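Local atomic coordinates of alkyl hydroperoxide reductase AhpD (Legionella pneumophila, PDB entry 5DIK), a protein that probably reduces alkyl hydroperoxides in antioxidative defence, as a member of the carboxymuconolactone decarboxylase family. Residues 19-24 against 73-78; 59-64 against 92-97. All blocks are in the same frame, centred on the assembly; numbering follows the deposited sequence.

In the fold
Both contacts join helices of an all-helical chain that assembles as a hexamer, and neither has a hydrogen bond between its segments. Contact 1 brings helix 12-30 onto helix 70-82 and is only partly buried: one aromatic edge meets a hydrophobic branch and a hydroxyl. Contact 2 holds helices 53-66 and 87-99 together through small and aliphatic side chains, and all five residues that touch there are buried. The centres of contact 1 and contact 2 lie about 18 Å apart, on opposite sides of the chain's centre. Helix 53-66 also packs against helix 70-82, with Met-61 CE 3.7 Å from Ile-73 O, which connects the two. A second subunit covers contact 1 and a third borders both.

Contact 1: 19-24 against 73-78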
loop_
_atom_site.group_PDB
_atom_site.type_symbol
_atom_site.label_atom_id
_atom_site.label_comp_id
_atom_site.label_asym_id
_atom_site.label_seq_id
_atom_site.Cartn_x
_atom_site.Cartn_y
_atom_site.Cartn_z
ATOM N N ASP A 19 -16.542 12.297 13.423
ATOM C CA ASP A 19 -15.263 12.909 13.782
ATOM C C ASP A 19 -14.494 13.378 12.544
ATOM O O ASP A 19 -13.877 14.437 12.568
ATOM C CB ASP A 19 -14.421 11.972 14.639
ATOM C CG ASP A 19 -14.942 11.876 16.079
ATOM O OD1 ASP A 19 -15.898 12.622 16.417
ATOM O OD2 ASP A 19 -14.426 11.039 16.852
ATOM N N ILE A 20 -14.556 12.621 11.457
ATOM C CA ILE A 20 -13.915 13.068 10.217
ATOM C C ILE A 20 -14.663 14.280 9.646
ATOM O O ILE A 20 -14.051 15.265 9.228
ATOM C CB ILE A 20 -13.818 11.920 9.197
ATOM C CG1 ILE A 20 -12.789 10.892 9.683
ATOM C CG2 ILE A 20 -13.484 12.472 7.819
ATOM C CD1 ILE A 20 -12.895 9.516 9.030
ATOM N N THR A 21 -15.988 14.220 9.643
ATOM C CA THR A 21 -16.801 15.318 9.108
ATOM C C THR A 21 -16.520 16.633 9.842
ATOM O O THR A 21 -16.458 17.670 9.211
ATOM C CB THR A 21 -18.306 14.966 9.148
ATOM O OG1 THR A 21 -18.532 13.866 8.264
ATOM C CG2 THR A 21 -19.201 16.159 8.711
ATOM N N THR A 22 -16.316 16.565 11.153
ATOM C CA THR A 22 -15.970 17.753 11.939
ATOM C C THR A 22 -14.691 18.420 11.396
ATOM O O THR A 22 -14.614 19.656 11.295
ATOM C CB THR A 22 -15.787 17.376 13.418
ATOM O OG1 THR A 22 -17.038 16.895 13.923
ATOM C CG2 THR A 22 -15.292 18.571 14.269
ATOM N N GLN A 23 -13.695 17.606 11.038
ATOM C CA GLN A 23 -12.467 18.158 10.468
ATOM C C GLN A 23 -12.652 18.638 9.040
ATOM O O GLN A 23 -12.125 19.689 8.674
ATOM C CB GLN A 23 -11.304 17.157 10.569
ATOM C CG GLN A 23 -11.090 16.567 11.960
ATOM C CD GLN A 23 -10.840 17.616 13.049
ATOM O OE1 GLN A 23 -10.332 18.698 12.800
ATOM N NE2 GLN A 23 -11.157 17.253 14.285
ATOM N N LEU A 24 -13.403 17.903 8.228
ATOM C CA LEU A 24 -13.626 18.296 6.848
ATOM C C LEU A 24 -14.359 19.641 6.721
ATOM O O LEU A 24 -14.125 20.383 5.772
ATOM C CB LEU A 24 -14.422 17.227 6.083
ATOM C CG LEU A 24 -13.812 15.831 5.921
ATOM C CD1 LEU A 24 -14.737 14.971 5.088
ATOM C CD2 LEU A 24 -12.431 15.909 5.323
ATOM N N ILE A 73 -14.555 3.242 4.634
ATOM C CA ILE A 73 -15.514 2.123 4.805
ATOM C C ILE A 73 -16.833 2.657 5.418
ATOM O O ILE A 73 -17.935 2.330 4.944
ATOM C CB ILE A 73 -14.905 0.977 5.638
ATOM C CG1 ILE A 73 -13.878 0.232 4.783
ATOM C CG2 ILE A 73 -15.979 -0.031 6.083
ATOM C CD1 ILE A 73 -13.000 -0.714 5.583
ATOM N N GLY A 74 -16.698 3.504 6.424
ATOM C CA GLY A 74 -17.844 4.113 7.079
ATOM C C GLY A 74 -18.687 4.956 6.144
ATOM O O GLY A 74 -19.897 4.757 6.038
ATOM N N PHE A 75 -18.052 5.891 5.445
ATOM C CA PHE A 75 -18.778 6.746 4.529
ATOM C C PHE A 75 -19.429 6.007 3.387
ATOM O O PHE A 75 -20.592 6.284 3.067
ATOM C CB PHE A 75 -17.912 7.892 3.973
ATOM C CG PHE A 75 -17.665 9.003 4.963
ATOM C CD1 PHE A 75 -18.703 9.860 5.360
ATOM C CD2 PHE A 75 -16.395 9.237 5.473
ATOM C CE1 PHE A 75 -18.482 10.889 6.286
ATOM C CE2 PHE A 75 -16.168 10.258 6.400
ATOM C CZ PHE A 75 -17.211 11.104 6.793
ATOM N N HIS A 76 -18.691 5.093 2.736
ATOM C CA HIS A 76 -19.262 4.369 1.615
ATOM C C HIS A 76 -20.360 3.376 2.031
ATOM O O HIS A 76 -21.298 3.169 1.263
ATOM C CB HIS A 76 -18.162 3.726 0.762
ATOM C CG HIS A 76 -17.282 4.751 0.125
ATOM N ND1 HIS A 76 -17.781 5.734 -0.709
ATOM C CD2 HIS A 76 -15.972 5.020 0.275
ATOM C CE1 HIS A 76 -16.806 6.543 -1.077
ATOM N NE2 HIS A 76 -15.690 6.124 -0.509
ATOM N N SER A 77 -20.264 2.816 3.239
ATOM C CA SER A 77 -21.360 2.005 3.832
ATOM C C SER A 77 -22.658 2.784 3.948
ATOM O O SER A 77 -23.737 2.320 3.580
ATOM C CB SER A 77 -20.978 1.563 5.243
ATOM O OG SER A 77 -20.193 0.423 5.121
ATOM N N GLN A 78 -22.526 3.976 4.489
ATOM C CA GLN A 78 -23.649 4.877 4.685
ATOM C C GLN A 78 -24.318 5.229 3.356
ATOM O O GLN A 78 -25.547 5.168 3.216
ATOM C CB GLN A 78 -23.140 6.106 5.426
ATOM C CG GLN A 78 -24.166 7.121 5.810
ATOM C CD GLN A 78 -23.536 8.235 6.623
ATOM O OE1 GLN A 78 -22.496 8.785 6.253
ATOM N NE2 GLN A 78 -24.155 8.563 7.755
#
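Phe-75 reaches across to helix 12-30 and meets Ile-20 and Thr-21 with the far end of its ring. Its CB points toward segment 19-24 and, with chi1 at -75°, CG lies anti to the carbonyl carbon, which carries the ring outward from helix 70-82. CB, CG and the two CD atoms lack a partner in 19-24 within 4.2 Å; contact begins at the CE atoms. Phe-75 CE2 lies 3.8 Å from Ile-20 CG2 and 4.0 Å from Ile-20 CB, a hydrophobic contact. Across the ring, Phe-75 CE1 is 3.6 Å from Thr-21 OG1. The Cys-69–Cys-72 disulfide, a CXXC pair consistent with the redox motif of AhpD-like proteins, straddles the start of helix 70-82, so the ring packs the N-terminal helix against the helix that carries Cys-72. At the tip, Phe-75 CZ is 3.4 Å from Thr-21 OG1, which sits at the ring edge and in its plane; the hydroxyl is hydrogen-bonded to Thr-17 O, one turn earlier. Ile-20 CG2 also reaches Phe-75 CZ, at 4.1 Å. Beyond the pair, Met-107 of the second subunit packs on Phe-75, and Ala-110 of that same subunit packs on Ile-20.

Contact 2: 59-64 against 92-97; sequences IAMALA and ETLGMA
Ala-62 overlaps Thr-93 methyl to methyl: Ala-62 CB lies 3.7 Å from Thr-93 CG2. Thr-93 CG2 is also 4.1 Å from Ala-62 N, so it rests against the backbone of helix 53-66 as well as on a side chain. The torsion explains which branch of Thr-93 does this. CG2 is anti to the backbone N and faces the other helix, while OG1 (chi1 -54°) lies beside that N and is hydrogen-bonded to Glu-89 O, within its own helix. The polar branch is thereby satisfied and the interface receives the methyl. One turn on, Ala-97 CB approaches Ala-62 O at 4.2 Å, and the CA atoms of Ala-62 and Ala-97 come within 5.6 Å, the nearest CA pair of the two segments. Small residues at these positions fit an axis separation of 8.9 Å between the segments, whose N-to-C directions differ by 39°. To one side, Met-61 and Leu-94 complete the contact through a looser aliphatic touch, Met-61 CG to Leu-94 CD2 at 4.3 Å; Leu-94 also packs on Ala-109 and Ala-112 of helix 102-120. Elsewhere on helix 87-99, the Glu-92 carboxylate accepts hydrogen bonds from the backbone N of Ala-50 and Leu-51 of the third subunit, one to each oxygen, and Leu-51 of that subunit packs on Thr-93. Helix pairing through small side chains, bordered by a neighbouring chain, belongs to the all-helical AhpD-like fold in its hexameric assembly.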
loop_
_atom_site.group_PDB
_atom_site.type_symbol
_atom_site.label_atom_id
_atom_site.label_comp_id
_atom_site.label_asym_id
_atom_site.label_seq_id
_atom_site.Cartn_x
_atom_site.Cartn_y
_atom_site.Cartn_z
ATOM N N ILE A 59 -18.070 -0.268 -6.133
ATOM C CA ILE A 59 -16.659 -0.160 -6.493
ATOM C C ILE A 59 -15.884 0.621 -5.436
ATOM O O ILE A 59 -14.812 0.180 -5.001
ATOM C CB ILE A 59 -16.483 0.478 -7.882
ATOM C CG1 ILE A 59 -17.065 -0.455 -8.949
ATOM C CG2 ILE A 59 -15.009 0.795 -8.171
ATOM C CD1 ILE A 59 -17.270 0.247 -10.281
ATOM N N ALA A 60 -16.438 1.738 -4.979
ATOM C CA ALA A 60 -15.798 2.538 -3.922
ATOM C C ALA A 60 -15.614 1.714 -2.647
ATOM O O ALA A 60 -14.577 1.809 -2.006
ATOM C CB ALA A 60 -16.587 3.800 -3.631
ATOM N N MET A 61 -16.603 0.898 -2.302
ATOM C CA MET A 61 -16.511 0.049 -1.084
ATOM C C MET A 61 -15.407 -0.992 -1.216
ATOM O O MET A 61 -14.634 -1.185 -0.284
ATOM C CB MET A 61 -17.829 -0.642 -0.780
ATOM C CG MET A 61 -17.739 -1.591 0.424
ATOM S SD MET A 61 -17.190 -0.767 1.943
ATOM C CE MET A 61 -18.784 -0.016 2.257
ATOM N N ALA A 62 -15.316 -1.636 -2.370
ATOM C CA ALA A 62 -14.208 -2.553 -2.630
ATOM C C ALA A 62 -12.851 -1.896 -2.463
ATOM O O ALA A 62 -11.958 -2.473 -1.817
ATOM C CB ALA A 62 -14.320 -3.187 -4.002
ATOM N N LEU A 63 -12.703 -0.696 -3.016
ATOM C CA LEU A 63 -11.469 0.070 -2.919
ATOM C C LEU A 63 -11.164 0.493 -1.480
ATOM O O LEU A 63 -10.018 0.469 -1.045
ATOM C CB LEU A 63 -11.569 1.330 -3.809
ATOM C CG LEU A 63 -11.495 1.073 -5.299
ATOM C CD1 LEU A 63 -11.995 2.264 -6.110
ATOM C CD2 LEU A 63 -10.071 0.797 -5.684
ATOM N N ALA A 64 -12.201 0.881 -0.747
ATOM C CA ALA A 64 -12.045 1.211 0.665
ATOM C C ALA A 64 -11.531 0.059 1.521
ATOM O O ALA A 64 -10.726 0.278 2.437
ATOM C CB ALA A 64 -13.362 1.756 1.228
ATOM N N GLU A 92 -20.942 -9.688 -2.174
ATOM C CA GLU A 92 -20.267 -10.099 -3.387
ATOM C C GLU A 92 -19.128 -9.147 -3.738
ATOM O O GLU A 92 -18.090 -9.578 -4.258
ATOM C CB GLU A 92 -21.252 -10.284 -4.536
ATOM C CG GLU A 92 -22.150 -11.509 -4.253
ATOM C CD GLU A 92 -23.005 -11.964 -5.411
ATOM O OE1 GLU A 92 -22.737 -11.530 -6.571
ATOM O OE2 GLU A 92 -23.964 -12.760 -5.149
ATOM N N THR A 93 -19.324 -7.882 -3.427
ATOM C CA THR A 93 -18.273 -6.908 -3.619
ATOM C C THR A 93 -17.106 -7.176 -2.673
ATOM O O THR A 93 -15.932 -7.122 -3.063
ATOM C CB THR A 93 -18.810 -5.496 -3.451
ATOM O OG1 THR A 93 -19.934 -5.320 -4.334
ATOM C CG2 THR A 93 -17.764 -4.518 -3.837
ATOM N N LEU A 94 -17.417 -7.486 -1.429
ATOM C CA LEU A 94 -16.395 -7.858 -0.448
ATOM C C LEU A 94 -15.641 -9.136 -0.843
ATOM O O LEU A 94 -14.419 -9.230 -0.651
ATOM C CB LEU A 94 -17.025 -8.005 0.948
ATOM C CG LEU A 94 -17.647 -6.727 1.468
ATOM C CD1 LEU A 94 -18.288 -6.920 2.830
ATOM C CD2 LEU A 94 -16.629 -5.595 1.551
ATOM N N GLY A 95 -16.336 -10.088 -1.470
ATOM C CA GLY A 95 -15.711 -11.273 -1.978
ATOM C C GLY A 95 -14.646 -10.946 -3.007
ATOM O O GLY A 95 -13.580 -11.581 -3.034
ATOM N N MET A 96 -14.930 -9.979 -3.879
ATOM C CA MET A 96 -13.922 -9.555 -4.857
ATOM C C MET A 96 -12.685 -8.932 -4.182
ATOM O O MET A 96 -11.556 -9.204 -4.577
ATOM C CB MET A 96 -14.525 -8.587 -5.880
ATOM C CG MET A 96 -15.483 -9.253 -6.845
ATOM S SD MET A 96 -14.765 -10.646 -7.725
ATOM C CE MET A 96 -13.453 -9.797 -8.643
ATOM N N ALA A 97 -12.904 -8.146 -3.137
ATOM C CA ALA A 97 -11.807 -7.565 -2.370
ATOM C C ALA A 97 -10.939 -8.661 -1.740
ATOM O O ALA A 97 -9.717 -8.553 -1.745
ATOM C CB ALA A 97 -12.354 -6.633 -1.289
#